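Local coordinates for citrate synthase (PDB 6ABW), which probably catalyses the condensation of oxaloacetate with acetyl-CoA and water to give citrate and CoA in the tricarboxylic acid cycle, at residues 90-95 / 143-148; 137-142 / 346-351; 251-256 / 263-268; 257-262 / 312-317. All coordinates share one frame; numbering follows the deposited sequence.

Interaction 1: 90-95 / 143-148; sequences QVIDMI and VANVLR
Ile-92 and Ile-95, one helical turn apart, reach toward helix 128-151 in two different ways, one over an amide and the other onto backbone. The first torsion of Ile-92 sets CG1 beside its own backbone N (chi1 -58°), and a second bend carries CD1 forward, although the CB itself does not aim at the partner. The methyl then lies above one face of the Asn-145 carboxamide, with CD1 of Ile-92 4.0 Å from ND2 of Asn-145 and 4.1 Å from its CG. This is a van der Waals contact over the flat group, and it does not compete for the amide hydrogens: ND2 donates to the backbone oxygens of Thr-141 and Ala-156. Those two bonds fix the rotation of the buried amide and so the face presented to the isoleucine.

CB of Ile-95 is directed at the partner helix, and CG2 is the branch that arrives, settling 3.7 Å from the carbonyl O of Asn-145 and 4.0 Å from CA of Val-146, while the same CG2 lies 4.1 Å from CG2 of Val-146. The other branch stays alongside Asn-145, with CD1 of Ile-95 4.2 Å from CB of that residue.

The segment axes come within 10.0 Å and cross at -37°, a separation spanned by side chains with no hydrogen bond between the segments. Pro-155 touches both Ile-92 and Asn-145, while Met-107 of helix 104-119 packs on Ile-95. On another side of helix 89-97, Met-94 meets Met-94 of the second subunit, so this helix joins the interior of one chain to the dimer interface.

Interaction 2: 137-142 / 346-351; sequences ARASTV and FALSRT
No flat group comes between Ala-139 and Leu-348, the central pair of this contact; Phe-346 and Arg-350 pair with each other elsewhere on helix 342-365. There the guanidinium of Arg-350 has CZ of Phe-346 over the centre of one face, 3.6 Å above its plane, and CB of Arg-350 lies over the rim of the Phe-346 ring. Tyr-192 makes an edge-to-face contact with that ring, and its carbonyl accepts from Arg-350 NE. On helix 128-151, Arg-138 makes a cation-pi contact with Tyr-119.

Across the contact a leucine methyl lies against an alanine methyl and the adjoining peptide. With CG anti to its backbone N (chi1 177°), Leu-348 swings CD1 toward helix 128-151, where it lies 3.7 Å from CB of Ala-139 and 3.5 Å from the backbone N of Ser-140. OG1 of Thr-351 donates to O of Leu-348 at 2.8 Å; this bond sets the threonine's rotation, with its OG1 and CG2 both 4.1 Å from CB of Ala-139.

The two helices run nearly antiparallel, at 170°, with segment axes 9.4 Å apart, the leucine lying over the small alanine and serine. Around this seam, Phe-112 of helix 104-119 packs on Ala-139, Phe-168 of helix 164-173 touches both Ser-140 and Leu-348, and helix 214-225 lies against Ala-347.

Interaction 3: 251-256 / 263-268; sequences ESWFKR and SRLMGF. With ACO (acetyl coenzyme *a), chain D.
NH2 of Arg-264, the residue before the Leu-265 that packs against Trp-253 and Phe-254, is shared by two oxygens of acetyl-CoA: the ribose O2B at 2.8 Å and the phosphate O5A at 2.9 Å. Both bonds are bent and weak, but the extended chain runs along the adenine and lays the guanidinium with one face over C8A, so charge, hydroxyl and base meet in one place.

The base itself is read by backbone. Leu-265 N donates to N1A at 2.9 Å, almost straight at 170°, and N6A returns a bond to Leu-265 O at 2.9 Å. Gly-267 N then grips the pantetheine oxygen O5P at 2.8 Å. Leu-265 to Phe-268 form a type II turn in which Gly-267 takes positive phi.

While its peptide faces the ligand, the Leu-265 side chain goes to the helix. CG stands anti to the backbone N (chi1 177°), and the branches divide: CD1 meets the edge of the Trp-253 ring at CZ3, 4.3 Å away, and CD2 the edge of Phe-254 at CE1, also 4.3 Å. Trp-253 NE1 is engaged by Glu-243. Main-chain pairing with the N1 and N6 edge of adenine, much like a base pair, is characteristic of the citrate synthase coenzyme A site.

Interaction 4: 257-262 / 312-317; sequences KIIEGK and VETFGA. With ACO (acetyl coenzyme *a), chain D.
In Ile-258 a first torsion of -54° puts CG2 anti to the backbone N, and the branch comes forward to the edge of the Phe-315 ring; in Phe-315 a chi1 of -58° holds the ring beside its own backbone N, with one face turned to the adenine of acetyl-CoA. CG2 of Ile-258 lies in the ring plane, 3.6 Å from CZ and 3.7 Å from CE2 of Phe-315. The methyl therefore abuts the rim and both faces are used by others.

One face has CG2 of Thr-314 over its centre, 3.7 Å above the plane. The opposite face receives C2A of the ligand near the rim, with CZ of Phe-315 3.4 Å from C2A. The base comes in steeply inclined to the ring, with C2A over the rim by CZ and CE1, an edge-on approach and not a parallel stack.

The same threonine methyl meets the second isoleucine: CG2 of Thr-314 is 4.0 Å from CD1 of Ile-259, nearer the surface. OG1 of Thr-314 turns back to the carbonyl of Leu-310, keeping the hydroxyl within helix 295-315.

No hydrogen bond joins the segments, and Phe-315 offers the base only carbon. The chemistry suggests that this side of the pocket positions the adenine mainly by shape and dispersion, while its polar reading falls to the backbone of Leu-265.

In the fold
The four contacts divide into two pairs. Interactions 1 and 2 share helix 128-151 and touch through Val-143 and Leu-348; both are buried helix pairs without hydrogen bonds across them, interaction 2 nearer the chain centre and interaction 1 farther out, toward the dimer interface. Interactions 3 and 4, centres about 6 Å apart, share helix 250-260, and both reach the same acetyl-CoA. Interaction 3 is buried and supplies directional backbone bonds to the ligand, whereas the partly buried interaction 4 adds an aromatic face. Interactions 1 and 4 lie on opposite sides of the chain centre, about 41 Å apart between centres. Aliphatic helix packing thus contrasts with aromatic rings gathered near a ligand.

Interaction 1: 90-95 / 143-148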
# COMPACT_ATOMS: atom_id res chain seq x y z
N GLN A 90 14.72 3.05 15.71
CA GLN A 90 13.89 4.03 15.06
C GLN A 90 12.53 3.42 14.68
O GLN A 90 11.52 4.12 14.73
CB GLN A 90 14.58 4.60 13.83
CG GLN A 90 15.78 5.47 14.14
CD GLN A 90 17.05 4.74 14.52
OE1 GLN A 90 17.23 3.53 14.30
NE2 GLN A 90 17.95 5.48 15.13
N VAL A 91 12.49 2.13 14.31
CA VAL A 91 11.22 1.48 13.98
C VAL A 91 10.34 1.39 15.24
O VAL A 91 9.13 1.70 15.21
CB VAL A 91 11.43 0.09 13.38
CG1 VAL A 91 10.10 -0.54 13.06
CG2 VAL A 91 12.20 0.23 12.09
N ILE A 92 10.96 0.97 16.36
CA ILE A 92 10.28 0.89 17.61
C ILE A 92 9.79 2.27 18.04
O ILE A 92 8.63 2.43 18.45
CB ILE A 92 11.18 0.24 18.72
CG1 ILE A 92 11.67 -1.16 18.37
CG2 ILE A 92 10.49 0.32 20.09
CD1 ILE A 92 10.60 -2.07 17.86
N ASP A 93 10.64 3.29 17.91
CA ASP A 93 10.28 4.67 18.31
C ASP A 93 9.06 5.12 17.54
O ASP A 93 8.17 5.81 18.08
CB ASP A 93 11.41 5.67 18.01
CG ASP A 93 12.69 5.46 18.86
OD1 ASP A 93 12.68 4.65 19.83
OD2 ASP A 93 13.74 6.12 18.50
N MET A 94 8.98 4.74 16.29
CA MET A 94 7.85 5.16 15.48
C MET A 94 6.56 4.58 15.94
O MET A 94 5.54 5.28 16.03
CB MET A 94 8.05 4.77 14.03
CG MET A 94 9.15 5.63 13.42
SD MET A 94 9.46 5.34 11.64
CE MET A 94 7.84 4.79 11.16
N ILE A 95 6.57 3.29 16.28
CA ILE A 95 5.40 2.66 16.81
C ILE A 95 4.90 3.39 18.10
O ILE A 95 3.68 3.63 18.29
CB ILE A 95 5.65 1.15 17.10
CG1 ILE A 95 5.84 0.36 15.80
CG2 ILE A 95 4.50 0.55 17.92
CD1 ILE A 95 6.56 -0.97 16.06
N VAL A 143 4.33 -6.74 15.75
CA VAL A 143 3.03 -6.94 16.36
C VAL A 143 3.11 -6.92 17.90
O VAL A 143 2.30 -6.29 18.59
CB VAL A 143 2.36 -8.20 15.80
CG1 VAL A 143 1.06 -8.43 16.52
CG2 VAL A 143 2.06 -8.02 14.31
N ALA A 144 4.18 -7.49 18.44
CA ALA A 144 4.39 -7.54 19.87
C ALA A 144 4.52 -6.09 20.41
O ALA A 144 3.93 -5.75 21.44
CB ALA A 144 5.65 -8.38 20.17
N ASN A 145 5.21 -5.25 19.67
CA ASN A 145 5.45 -3.86 20.06
C ASN A 145 4.27 -2.93 19.87
O ASN A 145 4.08 -1.99 20.60
CB ASN A 145 6.77 -3.38 19.50
CG ASN A 145 7.93 -3.96 20.32
OD1 ASN A 145 8.06 -3.65 21.50
ND2 ASN A 145 8.61 -4.96 19.74
N VAL A 146 3.41 -3.26 18.87
CA VAL A 146 2.16 -2.56 18.69
C VAL A 146 1.27 -2.80 19.92
O VAL A 146 0.67 -1.88 20.49
CB VAL A 146 1.49 -2.98 17.35
CG1 VAL A 146 0.01 -2.56 17.28
CG2 VAL A 146 2.23 -2.36 16.17
N LEU A 147 1.19 -4.03 20.39
CA LEU A 147 0.41 -4.33 21.58
C LEU A 147 0.97 -3.53 22.76
O LEU A 147 0.20 -2.89 23.56
CB LEU A 147 0.41 -5.84 21.85
CG LEU A 147 0.00 -6.18 23.32
CD1 LEU A 147 -1.45 -5.86 23.50
CD2 LEU A 147 0.33 -7.65 23.57
N ARG A 148 2.29 -3.61 22.91
CA ARG A 148 2.92 -3.04 24.08
C ARG A 148 2.84 -1.49 24.10
O ARG A 148 2.54 -0.86 25.13
CB ARG A 148 4.31 -3.60 24.21
CG ARG A 148 4.28 -5.06 24.64
CD ARG A 148 5.68 -5.64 24.68
NE ARG A 148 6.43 -5.18 25.85
CZ ARG A 148 6.33 -5.70 27.07
NH1 ARG A 148 7.02 -5.14 28.04
NH2 ARG A 148 5.49 -6.70 27.37

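Interaction 2: 137-142 / 346-351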
# COMPACT_ATOMS: atom_id res chain seq x y z
N ALA A 137 9.76 -12.91 10.69
CA ALA A 137 10.31 -12.58 12.00
C ALA A 137 10.08 -11.20 12.49
O ALA A 137 9.72 -10.94 13.67
CB ALA A 137 11.82 -12.82 11.95
N ARG A 138 10.31 -10.26 11.61
CA ARG A 138 10.13 -8.86 11.95
C ARG A 138 8.65 -8.47 12.16
O ARG A 138 8.36 -7.60 12.93
CB ARG A 138 10.82 -7.99 10.92
CG ARG A 138 12.34 -8.18 11.03
CD ARG A 138 13.10 -7.67 9.86
NE ARG A 138 14.51 -7.93 10.11
CZ ARG A 138 15.49 -7.88 9.21
NH1 ARG A 138 15.27 -7.68 7.93
NH2 ARG A 138 16.75 -8.12 9.61
N ALA A 139 7.75 -9.21 11.50
CA ALA A 139 6.30 -9.10 11.78
C ALA A 139 6.00 -9.43 13.21
O ALA A 139 5.20 -8.74 13.84
CB ALA A 139 5.47 -9.92 10.81
N SER A 140 6.68 -10.44 13.74
CA SER A 140 6.57 -10.78 15.17
C SER A 140 6.99 -9.61 16.06
O SER A 140 6.25 -9.20 16.99
CB SER A 140 7.42 -12.06 15.45
OG SER A 140 7.34 -12.38 16.80
N THR A 141 8.15 -9.04 15.77
CA THR A 141 8.63 -7.90 16.53
C THR A 141 7.68 -6.71 16.50
O THR A 141 7.38 -6.11 17.52
CB THR A 141 9.98 -7.51 15.99
OG1 THR A 141 10.87 -8.65 16.09
CG2 THR A 141 10.59 -6.34 16.79
N VAL A 142 7.19 -6.40 15.30
CA VAL A 142 6.22 -5.32 15.11
C VAL A 142 4.92 -5.55 15.85
O VAL A 142 4.50 -4.67 16.60
CB VAL A 142 5.97 -5.09 13.61
CG1 VAL A 142 4.78 -4.16 13.39
CG2 VAL A 142 7.27 -4.52 13.02
N PHE A 346 -4.19 -11.78 12.88
CA PHE A 346 -4.44 -12.27 11.54
C PHE A 346 -3.29 -11.86 10.60
O PHE A 346 -2.75 -12.71 9.83
CB PHE A 346 -5.82 -11.76 11.00
CG PHE A 346 -6.02 -11.95 9.53
CD1 PHE A 346 -6.59 -13.14 9.05
CD2 PHE A 346 -5.61 -11.01 8.64
CE1 PHE A 346 -6.78 -13.32 7.69
CE2 PHE A 346 -5.74 -11.20 7.26
CZ PHE A 346 -6.30 -12.37 6.78
N ALA A 347 -2.96 -10.58 10.60
CA ALA A 347 -1.95 -10.05 9.68
C ALA A 347 -0.58 -10.73 9.93
O ALA A 347 0.15 -11.01 9.00
CB ALA A 347 -1.83 -8.54 9.81
N LEU A 348 -0.22 -10.90 11.20
CA LEU A 348 1.01 -11.62 11.57
C LEU A 348 1.15 -12.98 10.83
O LEU A 348 2.14 -13.28 10.18
CB LEU A 348 1.09 -11.82 13.07
CG LEU A 348 2.30 -12.63 13.59
CD1 LEU A 348 3.66 -12.14 13.16
CD2 LEU A 348 2.23 -12.78 15.12
N SER A 349 0.07 -13.76 10.89
CA SER A 349 -0.03 -15.02 10.20
C SER A 349 -0.01 -14.88 8.68
O SER A 349 0.75 -15.58 7.95
CB SER A 349 -1.35 -15.63 10.67
OG SER A 349 -1.58 -16.82 9.95
N ARG A 350 -0.85 -13.97 8.19
CA ARG A 350 -1.03 -13.80 6.76
C ARG A 350 0.20 -13.19 6.05
O ARG A 350 0.32 -13.35 4.84
CB ARG A 350 -2.32 -13.01 6.49
CG ARG A 350 -2.73 -12.79 5.04
CD ARG A 350 -2.93 -14.10 4.29
NE ARG A 350 -3.86 -15.01 4.97
CZ ARG A 350 -5.19 -15.12 4.74
NH1 ARG A 350 -5.79 -14.48 3.75
NH2 ARG A 350 -5.93 -15.93 5.47
N THR A 351 1.15 -12.61 6.78
CA THR A 351 2.40 -12.20 6.14
C THR A 351 3.06 -13.36 5.39
O THR A 351 3.64 -13.13 4.32
CB THR A 351 3.46 -11.56 7.08
OG1 THR A 351 3.85 -12.50 8.10
CG2 THR A 351 2.92 -10.28 7.67

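Interaction 3: 251-256 / 263-268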
# COMPACT_ATOMS: atom_id res chain seq x y z
N GLU A 251 -29.36 -16.80 24.84
CA GLU A 251 -30.63 -17.06 24.16
C GLU A 251 -31.44 -15.82 23.92
O GLU A 251 -31.98 -15.61 22.84
CB GLU A 251 -31.49 -18.06 24.93
CG GLU A 251 -31.04 -19.47 24.68
CD GLU A 251 -31.91 -20.58 25.33
OE1 GLU A 251 -33.09 -20.32 25.81
OE2 GLU A 251 -31.37 -21.73 25.28
N SER A 252 -31.50 -14.96 24.94
CA SER A 252 -32.22 -13.70 24.82
C SER A 252 -31.62 -12.76 23.77
O SER A 252 -32.38 -12.20 22.94
CB SER A 252 -32.36 -12.98 26.20
OG SER A 252 -32.86 -11.67 26.03
N TRP A 253 -30.29 -12.61 23.77
CA TRP A 253 -29.63 -11.85 22.76
C TRP A 253 -29.94 -12.40 21.35
O TRP A 253 -30.20 -11.63 20.42
CB TRP A 253 -28.14 -11.83 23.01
CG TRP A 253 -27.32 -11.02 22.06
CD1 TRP A 253 -26.85 -9.75 22.25
CD2 TRP A 253 -26.78 -11.48 20.81
NE1 TRP A 253 -26.13 -9.35 21.15
CE2 TRP A 253 -26.06 -10.41 20.26
CE3 TRP A 253 -26.86 -12.70 20.08
CZ2 TRP A 253 -25.38 -10.51 19.05
CZ3 TRP A 253 -26.20 -12.79 18.86
CH2 TRP A 253 -25.48 -11.70 18.34
N PHE A 254 -29.87 -13.70 21.22
CA PHE A 254 -30.09 -14.37 19.90
C PHE A 254 -31.56 -14.13 19.49
O PHE A 254 -31.82 -13.76 18.34
CB PHE A 254 -29.83 -15.86 19.98
CG PHE A 254 -29.84 -16.58 18.64
CD1 PHE A 254 -28.72 -16.64 17.83
CD2 PHE A 254 -30.95 -17.27 18.24
CE1 PHE A 254 -28.76 -17.33 16.57
CE2 PHE A 254 -30.97 -17.99 17.04
CZ PHE A 254 -29.88 -17.99 16.20
N LYS A 255 -32.51 -14.31 20.43
CA LYS A 255 -33.95 -14.00 20.13
C LYS A 255 -34.18 -12.57 19.63
O LYS A 255 -34.82 -12.31 18.58
CB LYS A 255 -34.81 -14.36 21.33
CG LYS A 255 -36.33 -14.12 21.13
CD LYS A 255 -36.87 -14.74 19.84
CE LYS A 255 -38.39 -14.52 19.68
NZ LYS A 255 -39.12 -15.50 20.48
N ARG A 256 -33.59 -11.61 20.33
CA ARG A 256 -33.75 -10.20 20.02
C ARG A 256 -33.01 -9.73 18.76
O ARG A 256 -33.62 -9.15 17.88
CB ARG A 256 -33.39 -9.37 21.30
CG ARG A 256 -34.26 -9.77 22.56
CD ARG A 256 -33.71 -9.31 23.94
NE ARG A 256 -32.72 -8.25 23.75
CZ ARG A 256 -31.41 -8.32 24.03
NH1 ARG A 256 -30.63 -7.30 23.69
NH2 ARG A 256 -30.85 -9.36 24.68
N SER A 263 -30.57 -9.54 12.08
CA SER A 263 -29.17 -9.37 11.83
C SER A 263 -28.56 -10.75 11.44
O SER A 263 -29.09 -11.80 11.80
CB SER A 263 -28.43 -8.76 12.99
OG SER A 263 -27.02 -8.77 12.60
N ARG A 264 -27.50 -10.71 10.65
CA ARG A 264 -26.72 -11.88 10.41
C ARG A 264 -25.92 -12.19 11.66
O ARG A 264 -25.65 -11.30 12.48
CB ARG A 264 -25.88 -11.69 9.21
CG ARG A 264 -26.78 -11.81 7.99
CD ARG A 264 -25.96 -11.66 6.77
NE ARG A 264 -26.82 -12.02 5.64
CZ ARG A 264 -26.40 -12.06 4.40
NH1 ARG A 264 -25.15 -11.71 4.11
NH2 ARG A 264 -27.26 -12.38 3.43
N LEU A 265 -25.54 -13.46 11.78
CA LEU A 265 -24.77 -13.87 12.90
C LEU A 265 -23.33 -13.72 12.43
O LEU A 265 -22.93 -14.36 11.46
CB LEU A 265 -25.16 -15.29 13.30
CG LEU A 265 -24.41 -15.95 14.42
CD1 LEU A 265 -24.52 -15.12 15.67
CD2 LEU A 265 -24.93 -17.37 14.64
N MET A 266 -22.54 -12.84 13.09
CA MET A 266 -21.19 -12.62 12.67
C MET A 266 -20.29 -13.83 12.99
O MET A 266 -20.46 -14.50 14.07
CB MET A 266 -20.59 -11.30 13.27
CG MET A 266 -21.41 -10.03 13.02
SD MET A 266 -21.59 -9.72 11.24
CE MET A 266 -23.31 -10.03 10.91
N GLY A 267 -19.37 -14.14 12.09
CA GLY A 267 -18.59 -15.36 12.16
C GLY A 267 -19.26 -16.62 11.72
O GLY A 267 -18.71 -17.70 11.90
N PHE A 268 -20.44 -16.46 11.10
CA PHE A 268 -21.13 -17.53 10.37
C PHE A 268 -21.12 -17.14 8.89
O PHE A 268 -21.21 -15.94 8.53
CB PHE A 268 -22.55 -17.75 10.81
CG PHE A 268 -22.71 -18.77 11.89
CD1 PHE A 268 -22.05 -18.65 13.13
CD2 PHE A 268 -23.48 -19.86 11.72
CE1 PHE A 268 -22.25 -19.59 14.14
CE2 PHE A 268 -23.66 -20.79 12.71
CZ PHE A 268 -23.02 -20.68 13.93
N1A ACO D . -26.23 -15.19 9.50
C2A ACO D . -27.57 -15.42 9.22
N3A ACO D . -28.03 -15.67 7.94
C4A ACO D . -27.14 -15.70 6.92
C5A ACO D . -25.70 -15.47 7.17
C6A ACO D . -25.29 -15.23 8.55
N6A ACO D . -23.99 -14.98 8.80
N7A ACO D . -25.06 -15.53 5.97
C8A ACO D . -25.99 -15.78 5.03
N9A ACO D . -27.22 -15.86 5.60
C1B ACO D . -28.51 -16.16 4.90
C2B ACO D . -28.83 -15.21 3.74
O2B ACO D . -29.48 -14.00 4.14
C3B ACO D . -29.75 -16.09 2.94
O3B ACO D . -31.05 -15.98 3.54
P3B ACO D . -32.47 -16.18 2.75
O7A ACO D . -33.46 -15.36 3.54
O8A ACO D . -32.73 -17.68 2.81
O9A ACO D . -32.18 -15.62 1.36
C4B ACO D . -29.18 -17.51 3.11
O4B ACO D . -28.45 -17.50 4.35
C5B ACO D . -28.21 -17.93 2.03
O5B ACO D . -27.15 -16.98 1.94
P1A ACO D . -25.91 -17.27 0.96
O1A ACO D . -26.38 -16.85 -0.41
O2A ACO D . -25.40 -18.69 1.25
O3A ACO D . -24.69 -16.30 1.40
P2A ACO D . -24.64 -14.70 1.16
O4A ACO D . -23.83 -14.36 -0.07
O5A ACO D . -25.96 -14.07 1.48
O6A ACO D . -23.58 -14.38 2.34
CBP ACO D . -21.36 -14.23 3.20
CCP ACO D . -22.36 -15.12 2.51
CDP ACO D . -20.13 -14.79 3.86
CEP ACO D . -21.39 -12.74 2.82
CAP ACO D . -22.22 -14.07 4.56
OAP ACO D . -22.62 -15.31 5.19
C9P ACO D . -21.62 -13.23 5.69
O9P ACO D . -21.82 -12.02 5.67
N8P ACO D . -20.88 -13.85 6.64
C7P ACO D . -20.04 -13.12 7.56
C6P ACO D . -20.77 -12.31 8.62
C5P ACO D . -19.66 -11.54 9.33
O5P ACO D . -19.12 -12.02 10.32
N4P ACO D . -19.32 -10.32 8.86
C3P ACO D . -18.35 -9.44 9.52
C2P ACO D . -17.19 -9.28 8.56
S1P ACO D . -17.22 -7.64 7.92
C ACO D . -15.70 -7.29 8.47
O ACO D . -15.60 -7.00 9.64
CH3 ACO D . -14.57 -7.41 7.49

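Interaction 4: 257-262 / 312-317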
# COMPACT_ATOMS: atom_id res chain seq x y z
N LYS A 257 -31.71 -10.01 18.62
CA LYS A 257 -30.89 -9.48 17.56
C LYS A 257 -30.98 -10.27 16.25
O LYS A 257 -30.92 -9.68 15.18
CB LYS A 257 -29.43 -9.40 17.98
CG LYS A 257 -29.17 -8.64 19.28
CD LYS A 257 -29.30 -7.13 19.13
CE LYS A 257 -29.24 -6.43 20.49
NZ LYS A 257 -29.60 -4.99 20.36
N ILE A 258 -31.04 -11.60 16.37
CA ILE A 258 -30.98 -12.51 15.22
C ILE A 258 -32.38 -12.92 14.73
O ILE A 258 -32.67 -12.78 13.54
CB ILE A 258 -30.10 -13.76 15.52
CG1 ILE A 258 -28.70 -13.33 16.00
CG2 ILE A 258 -30.01 -14.66 14.28
CD1 ILE A 258 -27.92 -12.40 15.10
N ILE A 259 -33.20 -13.48 15.61
CA ILE A 259 -34.51 -14.00 15.22
C ILE A 259 -35.43 -12.80 14.90
O ILE A 259 -36.05 -12.80 13.84
CB ILE A 259 -35.13 -14.95 16.25
CG1 ILE A 259 -34.27 -16.20 16.51
CG2 ILE A 259 -36.56 -15.41 15.87
CD1 ILE A 259 -33.97 -16.98 15.25
N GLU A 260 -35.50 -11.77 15.76
CA GLU A 260 -36.46 -10.64 15.59
C GLU A 260 -35.88 -9.53 14.77
O GLU A 260 -36.52 -9.06 13.84
CB GLU A 260 -36.96 -10.17 16.97
CG GLU A 260 -37.62 -11.27 17.80
CD GLU A 260 -38.96 -11.83 17.23
OE1 GLU A 260 -39.79 -11.00 16.80
OE2 GLU A 260 -39.23 -13.09 17.24
N GLY A 261 -34.63 -9.16 15.02
CA GLY A 261 -34.00 -8.09 14.30
C GLY A 261 -33.40 -8.44 12.95
O GLY A 261 -32.91 -7.52 12.24
N LYS A 262 -33.34 -9.74 12.66
CA LYS A 262 -32.77 -10.27 11.39
C LYS A 262 -31.36 -9.89 11.07
O LYS A 262 -30.97 -9.96 9.89
CB LYS A 262 -33.65 -9.85 10.21
CG LYS A 262 -35.13 -10.15 10.46
CD LYS A 262 -35.41 -11.62 10.46
CE LYS A 262 -36.75 -11.92 11.10
NZ LYS A 262 -37.83 -11.66 10.15
N VAL A 312 -26.26 -22.88 14.33
CA VAL A 312 -26.36 -24.06 13.42
C VAL A 312 -27.81 -24.58 13.39
O VAL A 312 -28.33 -24.95 12.32
CB VAL A 312 -25.34 -25.16 13.81
CG1 VAL A 312 -25.57 -26.45 12.96
CG2 VAL A 312 -23.91 -24.60 13.60
N GLU A 313 -28.44 -24.61 14.55
CA GLU A 313 -29.90 -25.01 14.62
C GLU A 313 -30.75 -24.12 13.69
O GLU A 313 -31.55 -24.63 12.88
CB GLU A 313 -30.36 -24.97 16.09
CG GLU A 313 -31.74 -25.56 16.31
CD GLU A 313 -32.53 -24.99 17.52
OE1 GLU A 313 -31.98 -24.24 18.41
OE2 GLU A 313 -33.74 -25.32 17.60
N THR A 314 -30.44 -22.83 13.63
CA THR A 314 -31.21 -21.87 12.85
C THR A 314 -30.81 -21.76 11.38
O THR A 314 -31.65 -21.61 10.54
CB THR A 314 -31.11 -20.49 13.50
OG1 THR A 314 -31.48 -20.64 14.88
CG2 THR A 314 -32.05 -19.52 12.84
N PHE A 315 -29.51 -21.83 11.07
CA PHE A 315 -28.97 -21.55 9.74
C PHE A 315 -28.25 -22.70 9.07
O PHE A 315 -27.97 -22.61 7.87
CB PHE A 315 -27.97 -20.37 9.88
CG PHE A 315 -28.59 -19.15 10.47
CD1 PHE A 315 -29.62 -18.53 9.80
CD2 PHE A 315 -28.07 -18.54 11.65
CE1 PHE A 315 -30.21 -17.37 10.28
CE2 PHE A 315 -28.66 -17.41 12.15
CZ PHE A 315 -29.73 -16.81 11.45
N GLY A 316 -27.98 -23.79 9.78
CA GLY A 316 -27.30 -24.93 9.13
C GLY A 316 -27.98 -25.50 7.86
O GLY A 316 -27.29 -25.79 6.86
N ALA A 317 -29.32 -25.59 7.87
CA ALA A 317 -30.10 -26.01 6.67
C ALA A 317 -29.97 -25.09 5.47
O ALA A 317 -30.17 -25.53 4.33
CB ALA A 317 -31.58 -26.21 7.03
N1A ACO D . -26.23 -15.19 9.50
C2A ACO D . -27.57 -15.42 9.22
N3A ACO D . -28.03 -15.67 7.94
C4A ACO D . -27.14 -15.70 6.92
C5A ACO D . -25.70 -15.47 7.17
C6A ACO D . -25.29 -15.23 8.55
N6A ACO D . -23.99 -14.98 8.80
N7A ACO D . -25.06 -15.53 5.97
C8A ACO D . -25.99 -15.78 5.03
N9A ACO D . -27.22 -15.86 5.60
C1B ACO D . -28.51 -16.16 4.90
C2B ACO D . -28.83 -15.21 3.74
O2B ACO D . -29.48 -14.00 4.14
C3B ACO D . -29.75 -16.09 2.94
O3B ACO D . -31.05 -15.98 3.54
P3B ACO D . -32.47 -16.18 2.75
O7A ACO D . -33.46 -15.36 3.54
O8A ACO D . -32.73 -17.68 2.81
O9A ACO D . -32.18 -15.62 1.36
C4B ACO D . -29.18 -17.51 3.11
O4B ACO D . -28.45 -17.50 4.35
C5B ACO D . -28.21 -17.93 2.03
O5B ACO D . -27.15 -16.98 1.94
P1A ACO D . -25.91 -17.27 0.96
O1A ACO D . -26.38 -16.85 -0.41
O2A ACO D . -25.40 -18.69 1.25
O3A ACO D . -24.69 -16.30 1.40
P2A ACO D . -24.64 -14.70 1.16
O4A ACO D . -23.83 -14.36 -0.07
O5A ACO D . -25.96 -14.07 1.48
O6A ACO D . -23.58 -14.38 2.34
CBP ACO D . -21.36 -14.23 3.20
CCP ACO D . -22.36 -15.12 2.51
CDP ACO D . -20.13 -14.79 3.86
CEP ACO D . -21.39 -12.74 2.82
CAP ACO D . -22.22 -14.07 4.56
OAP ACO D . -22.62 -15.31 5.19
C9P ACO D . -21.62 -13.23 5.69
O9P ACO D . -21.82 -12.02 5.67
N8P ACO D . -20.88 -13.85 6.64
C7P ACO D . -20.04 -13.12 7.56
C6P ACO D . -20.77 -12.31 8.62
C5P ACO D . -19.66 -11.54 9.33
O5P ACO D . -19.12 -12.02 10.32
N4P ACO D . -19.32 -10.32 8.86
C3P ACO D . -18.35 -9.44 9.52
C2P ACO D . -17.19 -9.28 8.56
S1P ACO D . -17.22 -7.64 7.92
C ACO D . -15.70 -7.29 8.47
O ACO D . -15.60 -7.00 9.64
CH3 ACO D . -14.57 -7.41 7.49